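Local coordinates for glycosyl hydrolase family 2, TIM barrel domain protein (Faecalibacterium prausnitzii A2-165, PDB 6ED2) that probably acts as a beta-glucuronidase of glycosyl hydrolase family 2, cleaving glucuronic acid from glucuronide conjugates in the human gut, and binds magnesium, at residues A[268-273]-A[370-375]; A[317-322]-A[345-350]. All coordinates share one frame; numbering follows the deposited sequence.

How the contacts relate
Coming from the N terminus, the chain first passes 268-273, a loop between strands 256-262 and 275-283 of the domain ahead of the TIM barrel. It then enters the barrel along strand 312-320, and contact 2 closes a short loop of 22 residues when the end of helix 334-347 returns to that strand. After strand 351-353 and helix 361-370, contact 1 closes a far longer loop, 96 residues, which holds contact 2 entirely. The two also touch: Leu-373 N probably donates to Asn-350 O at 2.9 Å, and Phe-372 packs on Lys-345. Together they tie the preceding domain to the first three barrel strands.

Contact 1 of 2, residues A[268-273]-A[370-375]; sequences NVHAAY and EGFLII
The carbonyl oxygen of Gly-371 receives the backbone N-H of His-270 at 2.7 Å, almost perfectly straight (178°) and on a lone pair in the carbonyl plane. A second, weaker approach comes from Val-269, whose CA-H lies 3.4 Å from the same Gly-371 O. The donor belongs to a type II turn from Asn-268 to Ala-271, in which His-270 takes the positive-phi third position and leaves its N-H pointing at the other segment. Glycine suits position 371: it leaves helix 361-370 with positive phi, and a beta carbon would run into the turn's backbone. Ala-272 is small enough to set its CB 3.6 Å from Gly-371 N.

The CB of His-270 points away from the other segment, but with CG anti to the carbonyl carbon (chi1 -61°) the ring comes back to it. Its edge then meets the face of Phe-372 in a T-shaped pair, planes at 78°, with NE2 near the rim, 4.0 Å from Phe-372 CZ. That nitrogen's strongest partner is Ala-349 O, so histidine supplies both an aromatic edge and a polar tip. Val-269 spreads its branches: CG1 lies over a face of the imidazole, while CG2 crosses Leu-373 at about a right angle, 3.7 Å from Leu-373 CG. Beyond the contact, Glu-370 forms a salt bridge with Lys-345.

One strong backbone bond, flanked by an aromatic pair and a small apolar one, thus joins the domain ahead of the barrel to the start of strand 373-377, a joint that relies on closely fitted backbones more than on charge.

Contact 2 of 2, residues A[317-322]-A[345-350]; sequences RGFGRH and KWIGAN
Ile-347 CG2, at the end of helix 334-347, lies at the edge of the Phe-319 ring, near its plane, 3.8 Å from Phe-319 CZ; Ala-349 CB, just beyond the helix, comes in obliquely, 3.7 Å from Phe-319 CE2. The other flat groups, the guanidinium of Arg-317 and the amide of Asn-350, are turned 59° against each other. Their nearest atoms, Arg-317 NE and Asn-350 ND2, are both donors, 3.6 Å apart and not bonded to each other; each has its hydrogen bond elsewhere. Arg-317 spends its NH1 and NH2 largely on backbone oxygens at and just past the C-terminal end of helix 610-621, including those of Trp-619 and Leu-622, where a positive charge is probably welcome. Its CG and CD rest on Gly-348 O, CD at 3.4 Å.

Asn-350 grips the backbone of Arg-317 twice. Its N donates to Arg-317 O at 2.8 Å, and its OD1 accepts from Arg-317 N at 3.0 Å, nearly straight (173°) although the donor stands above the amide plane. With CG between the backbone N and the carbonyl carbon (chi1 62°), the amide folds back toward the strand that its own N-H already faces. A leucine here would remove OD1 and would probably leave the buried N-H of Arg-317 without its acceptor.

The glycines fit their roles: Gly-348 takes the positive phi of the Schellman motif that ends the helix, and Gly-318 adopts backbone angles that demand glycine, its CA close to Ala-349 CB. Strand 312-320, helix 334-347 and the parallel strand 351-353 form a beta-alpha-beta crossover, the first such unit of the eight-stranded TIM barrel.

Contact 1 of 2, residues A[268-273]-A[370-375]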
loop_
_atom_site.group_PDB
_atom_site.type_symbol
_atom_site.label_atom_id
_atom_site.label_comp_id
_atom_site.label_asym_id
_atom_site.label_seq_id
_atom_site.Cartn_x
_atom_site.Cartn_y
_atom_site.Cartn_z
ATOM N N ASN A 268 35.352 -4.349 -21.376
ATOM C CA ASN A 268 35.537 -4.359 -19.933
ATOM C C ASN A 268 34.216 -4.129 -19.211
ATOM O O ASN A 268 33.263 -3.588 -19.778
ATOM C CB ASN A 268 36.538 -3.292 -19.509
ATOM C CG ASN A 268 37.846 -3.886 -19.097
ATOM O OD1 ASN A 268 37.915 -4.652 -18.117
ATOM N ND2 ASN A 268 38.898 -3.566 -19.846
ATOM N N VAL A 269 34.182 -4.526 -17.934
ATOM C CA VAL A 269 33.003 -4.318 -17.103
ATOM C C VAL A 269 32.657 -2.838 -17.077
ATOM O O VAL A 269 33.512 -1.994 -16.785
ATOM C CB VAL A 269 33.248 -4.849 -15.680
ATOM C CG1 VAL A 269 32.341 -4.133 -14.673
ATOM C CG2 VAL A 269 32.989 -6.315 -15.626
ATOM N N HIS A 270 31.405 -2.512 -17.400
ATOM C CA HIS A 270 30.916 -1.136 -17.466
ATOM C C HIS A 270 31.720 -0.268 -18.434
ATOM O O HIS A 270 31.596 0.958 -18.419
ATOM C CB HIS A 270 30.886 -0.479 -16.076
ATOM C CG HIS A 270 29.976 -1.166 -15.097
ATOM N ND1 HIS A 270 30.274 -1.279 -13.756
ATOM C CD2 HIS A 270 28.781 -1.781 -15.267
ATOM C CE1 HIS A 270 29.301 -1.924 -13.141
ATOM N NE2 HIS A 270 28.380 -2.237 -14.034
ATOM N N ALA A 271 32.539 -0.874 -19.284
ATOM C CA ALA A 271 33.361 -0.146 -20.233
ATOM C C ALA A 271 33.453 -0.992 -21.501
ATOM O O ALA A 271 34.517 -1.393 -21.951
ATOM C CB ALA A 271 34.744 0.158 -19.654
ATOM N N ALA A 272 32.300 -1.292 -22.076
ATOM C CA ALA A 272 32.269 -2.186 -23.217
ATOM C C ALA A 272 32.907 -1.521 -24.427
ATOM O O ALA A 272 32.902 -0.298 -24.562
ATOM C CB ALA A 272 30.835 -2.586 -23.544
ATOM N N TYR A 273 33.482 -2.342 -25.297
ATOM C CA TYR A 273 33.842 -1.905 -26.634
ATOM C C TYR A 273 33.582 -3.049 -27.591
ATOM O O TYR A 273 34.040 -4.169 -27.360
ATOM C CB TYR A 273 35.302 -1.462 -26.725
ATOM C CG TYR A 273 35.540 -0.591 -27.924
ATOM C CD1 TYR A 273 35.349 0.782 -27.848
ATOM C CD2 TYR A 273 35.916 -1.140 -29.151
ATOM C CE1 TYR A 273 35.549 1.591 -28.942
ATOM C CE2 TYR A 273 36.115 -0.332 -30.261
ATOM C CZ TYR A 273 35.935 1.037 -30.144
ATOM O OH TYR A 273 36.140 1.867 -31.225
ATOM N N GLU A 370 26.474 -2.667 -22.671
ATOM C CA GLU A 370 26.642 -1.993 -21.390
ATOM C C GLU A 370 27.794 -2.548 -20.555
ATOM O O GLU A 370 28.050 -2.033 -19.463
ATOM C CB GLU A 370 25.340 -2.061 -20.596
ATOM C CG GLU A 370 24.146 -1.516 -21.381
ATOM C CD GLU A 370 24.308 -0.052 -21.780
ATOM O OE1 GLU A 370 24.998 0.722 -21.065
ATOM O OE2 GLU A 370 23.758 0.323 -22.833
ATOM N N GLY A 371 28.487 -3.582 -21.026
ATOM C CA GLY A 371 29.584 -4.145 -20.258
ATOM C C GLY A 371 29.145 -4.837 -18.983
ATOM O O GLY A 371 29.672 -4.554 -17.904
ATOM N N PHE A 372 28.168 -5.733 -19.094
ATOM C CA PHE A 372 27.694 -6.539 -17.978
ATOM C C PHE A 372 28.138 -7.984 -18.173
ATOM O O PHE A 372 28.251 -8.461 -19.302
ATOM C CB PHE A 372 26.166 -6.482 -17.854
ATOM C CG PHE A 372 25.668 -5.342 -17.003
ATOM C CD1 PHE A 372 25.523 -4.072 -17.537
ATOM C CD2 PHE A 372 25.348 -5.544 -15.669
ATOM C CE1 PHE A 372 25.069 -3.020 -16.749
ATOM C CE2 PHE A 372 24.899 -4.492 -14.873
ATOM C CZ PHE A 372 24.756 -3.230 -15.414
ATOM N N LEU A 373 28.416 -8.663 -17.063
ATOM C CA LEU A 373 28.811 -10.063 -17.072
ATOM C C LEU A 373 27.586 -10.934 -16.844
ATOM O O LEU A 373 26.772 -10.656 -15.959
ATOM C CB LEU A 373 29.852 -10.336 -15.979
ATOM C CG LEU A 373 31.061 -9.409 -15.953
ATOM C CD1 LEU A 373 31.977 -9.740 -14.778
ATOM C CD2 LEU A 373 31.815 -9.520 -17.277
ATOM N N ILE A 374 27.482 -12.011 -17.614
ATOM C CA ILE A 374 26.339 -12.919 -17.563
ATOM C C ILE A 374 26.818 -14.323 -17.223
ATOM O O ILE A 374 27.737 -14.846 -17.870
ATOM C CB ILE A 374 25.589 -12.946 -18.905
ATOM C CG1 ILE A 374 24.968 -11.572 -19.203
ATOM C CG2 ILE A 374 24.541 -14.071 -18.919
ATOM C CD1 ILE A 374 24.078 -11.585 -20.428
ATOM N N ILE A 375 26.162 -14.944 -16.247
ATOM C CA ILE A 375 26.211 -16.383 -16.045
ATOM C C ILE A 375 25.001 -16.986 -16.745
ATOM O O ILE A 375 23.860 -16.753 -16.341
ATOM C CB ILE A 375 26.233 -16.749 -14.557
ATOM C CG1 ILE A 375 27.427 -16.071 -13.870
ATOM C CG2 ILE A 375 26.293 -18.258 -14.398
ATOM C CD1 ILE A 375 27.493 -16.315 -12.371
#

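Contact 2 of 2, residues A[317-322]-A[345-350]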
loop_
_atom_site.group_PDB
_atom_site.type_symbol
_atom_site.label_atom_id
_atom_site.label_comp_id
_atom_site.label_asym_id
_atom_site.label_seq_id
_atom_site.Cartn_x
_atom_site.Cartn_y
_atom_site.Cartn_z
ATOM N N ARG A 317 28.936 -8.801 -8.536
ATOM C CA ARG A 317 27.815 -8.274 -7.760
ATOM C C ARG A 317 26.656 -8.034 -8.715
ATOM O O ARG A 317 26.848 -7.493 -9.812
ATOM C CB ARG A 317 28.181 -6.973 -7.018
ATOM C CG ARG A 317 28.425 -5.771 -7.934
ATOM C CD ARG A 317 29.451 -4.822 -7.348
ATOM N NE ARG A 317 30.788 -5.398 -7.423
ATOM C CZ ARG A 317 31.900 -4.775 -7.042
ATOM N NH1 ARG A 317 31.843 -3.540 -6.556
ATOM N NH2 ARG A 317 33.075 -5.391 -7.151
ATOM N N GLY A 318 25.463 -8.449 -8.303
ATOM C CA GLY A 318 24.309 -8.315 -9.163
ATOM C C GLY A 318 23.164 -9.206 -8.759
ATOM O O GLY A 318 22.869 -9.337 -7.567
ATOM N N PHE A 319 22.527 -9.854 -9.731
ATOM C CA PHE A 319 21.208 -10.412 -9.488
ATOM C C PHE A 319 21.050 -11.779 -10.125
ATOM O O PHE A 319 21.649 -12.082 -11.159
ATOM C CB PHE A 319 20.094 -9.505 -10.051
ATOM C CG PHE A 319 20.166 -8.094 -9.576
ATOM C CD1 PHE A 319 19.584 -7.728 -8.362
ATOM C CD2 PHE A 319 20.808 -7.125 -10.344
ATOM C CE1 PHE A 319 19.642 -6.418 -7.916
ATOM C CE2 PHE A 319 20.891 -5.799 -9.905
ATOM C CZ PHE A 319 20.313 -5.444 -8.692
ATOM N N GLY A 320 20.195 -12.587 -9.507
ATOM C CA GLY A 320 19.379 -13.497 -10.276
ATOM C C GLY A 320 18.171 -12.730 -10.802
ATOM O O GLY A 320 17.544 -11.949 -10.087
ATOM N N ARG A 321 17.859 -12.949 -12.073
ATOM C CA ARG A 321 16.796 -12.248 -12.755
ATOM C C ARG A 321 15.657 -13.202 -13.104
ATOM O O ARG A 321 15.637 -14.382 -12.715
ATOM C CB ARG A 321 17.361 -11.567 -14.001
ATOM C CG ARG A 321 18.256 -10.362 -13.694
ATOM C CD ARG A 321 18.663 -9.650 -14.985
ATOM N NE ARG A 321 17.456 -9.278 -15.714
ATOM C CZ ARG A 321 16.823 -8.124 -15.561
ATOM N NH1 ARG A 321 17.315 -7.209 -14.733
ATOM N NH2 ARG A 321 15.697 -7.894 -16.221
ATOM N N HIS A 322 14.690 -12.670 -13.839
ATOM C CA HIS A 322 13.668 -13.449 -14.507
ATOM C C HIS A 322 13.266 -12.678 -15.753
ATOM O O HIS A 322 13.403 -11.451 -15.814
ATOM C CB HIS A 322 12.437 -13.702 -13.616
ATOM C CG HIS A 322 12.384 -15.084 -13.017
ATOM N ND1 HIS A 322 12.368 -16.236 -13.780
ATOM C CD2 HIS A 322 12.343 -15.493 -11.719
ATOM C CE1 HIS A 322 12.331 -17.290 -12.983
ATOM N NE2 HIS A 322 12.314 -16.866 -11.728
ATOM N N LYS A 345 22.716 -0.495 -13.846
ATOM C CA LYS A 345 23.826 0.457 -13.832
ATOM C C LYS A 345 23.725 1.395 -12.634
ATOM O O LYS A 345 24.719 1.668 -11.951
ATOM C CB LYS A 345 23.867 1.255 -15.134
ATOM C CG LYS A 345 24.250 0.419 -16.342
ATOM C CD LYS A 345 23.643 0.958 -17.629
ATOM C CE LYS A 345 24.292 2.268 -18.050
ATOM N NZ LYS A 345 23.691 2.779 -19.334
ATOM N N TRP A 346 22.528 1.900 -12.361
ATOM C CA TRP A 346 22.357 2.818 -11.242
ATOM C C TRP A 346 22.774 2.160 -9.933
ATOM O O TRP A 346 23.448 2.777 -9.104
ATOM C CB TRP A 346 20.894 3.268 -11.194
ATOM C CG TRP A 346 20.485 4.068 -10.013
ATOM C CD1 TRP A 346 20.611 5.421 -9.853
ATOM C CD2 TRP A 346 19.841 3.580 -8.824
ATOM N NE1 TRP A 346 20.087 5.800 -8.641
ATOM C CE2 TRP A 346 19.604 4.696 -7.990
ATOM C CE3 TRP A 346 19.453 2.309 -8.382
ATOM C CZ2 TRP A 346 18.996 4.583 -6.734
ATOM C CZ3 TRP A 346 18.833 2.195 -7.135
ATOM C CH2 TRP A 346 18.614 3.329 -6.327
ATOM N N ILE A 347 22.407 0.891 -9.738
ATOM C CA ILE A 347 22.691 0.246 -8.459
ATOM C C ILE A 347 24.126 -0.258 -8.326
ATOM O O ILE A 347 24.548 -0.599 -7.214
ATOM C CB ILE A 347 21.674 -0.884 -8.226
ATOM C CG1 ILE A 347 21.531 -1.164 -6.730
ATOM C CG2 ILE A 347 22.052 -2.109 -9.022
ATOM C CD1 ILE A 347 20.379 -2.066 -6.396
ATOM N N GLY A 348 24.910 -0.283 -9.404
ATOM C CA GLY A 348 26.291 -0.728 -9.316
ATOM C C GLY A 348 26.511 -2.209 -9.556
ATOM O O GLY A 348 27.597 -2.715 -9.253
ATOM N N ALA A 349 25.514 -2.919 -10.075
ATOM C CA ALA A 349 25.696 -4.311 -10.447
ATOM C C ALA A 349 26.681 -4.423 -11.609
ATOM O O ALA A 349 26.782 -3.532 -12.455
ATOM C CB ALA A 349 24.342 -4.931 -10.814
ATOM N N ASN A 350 27.432 -5.524 -11.648
ATOM C CA ASN A 350 28.230 -5.820 -12.837
ATOM C C ASN A 350 27.907 -7.189 -13.423
ATOM O O ASN A 350 28.562 -7.613 -14.379
ATOM C CB ASN A 350 29.732 -5.699 -12.541
ATOM C CG ASN A 350 30.217 -6.692 -11.471
ATOM O OD1 ASN A 350 29.603 -7.741 -11.245
ATOM N ND2 ASN A 350 31.324 -6.356 -10.811
#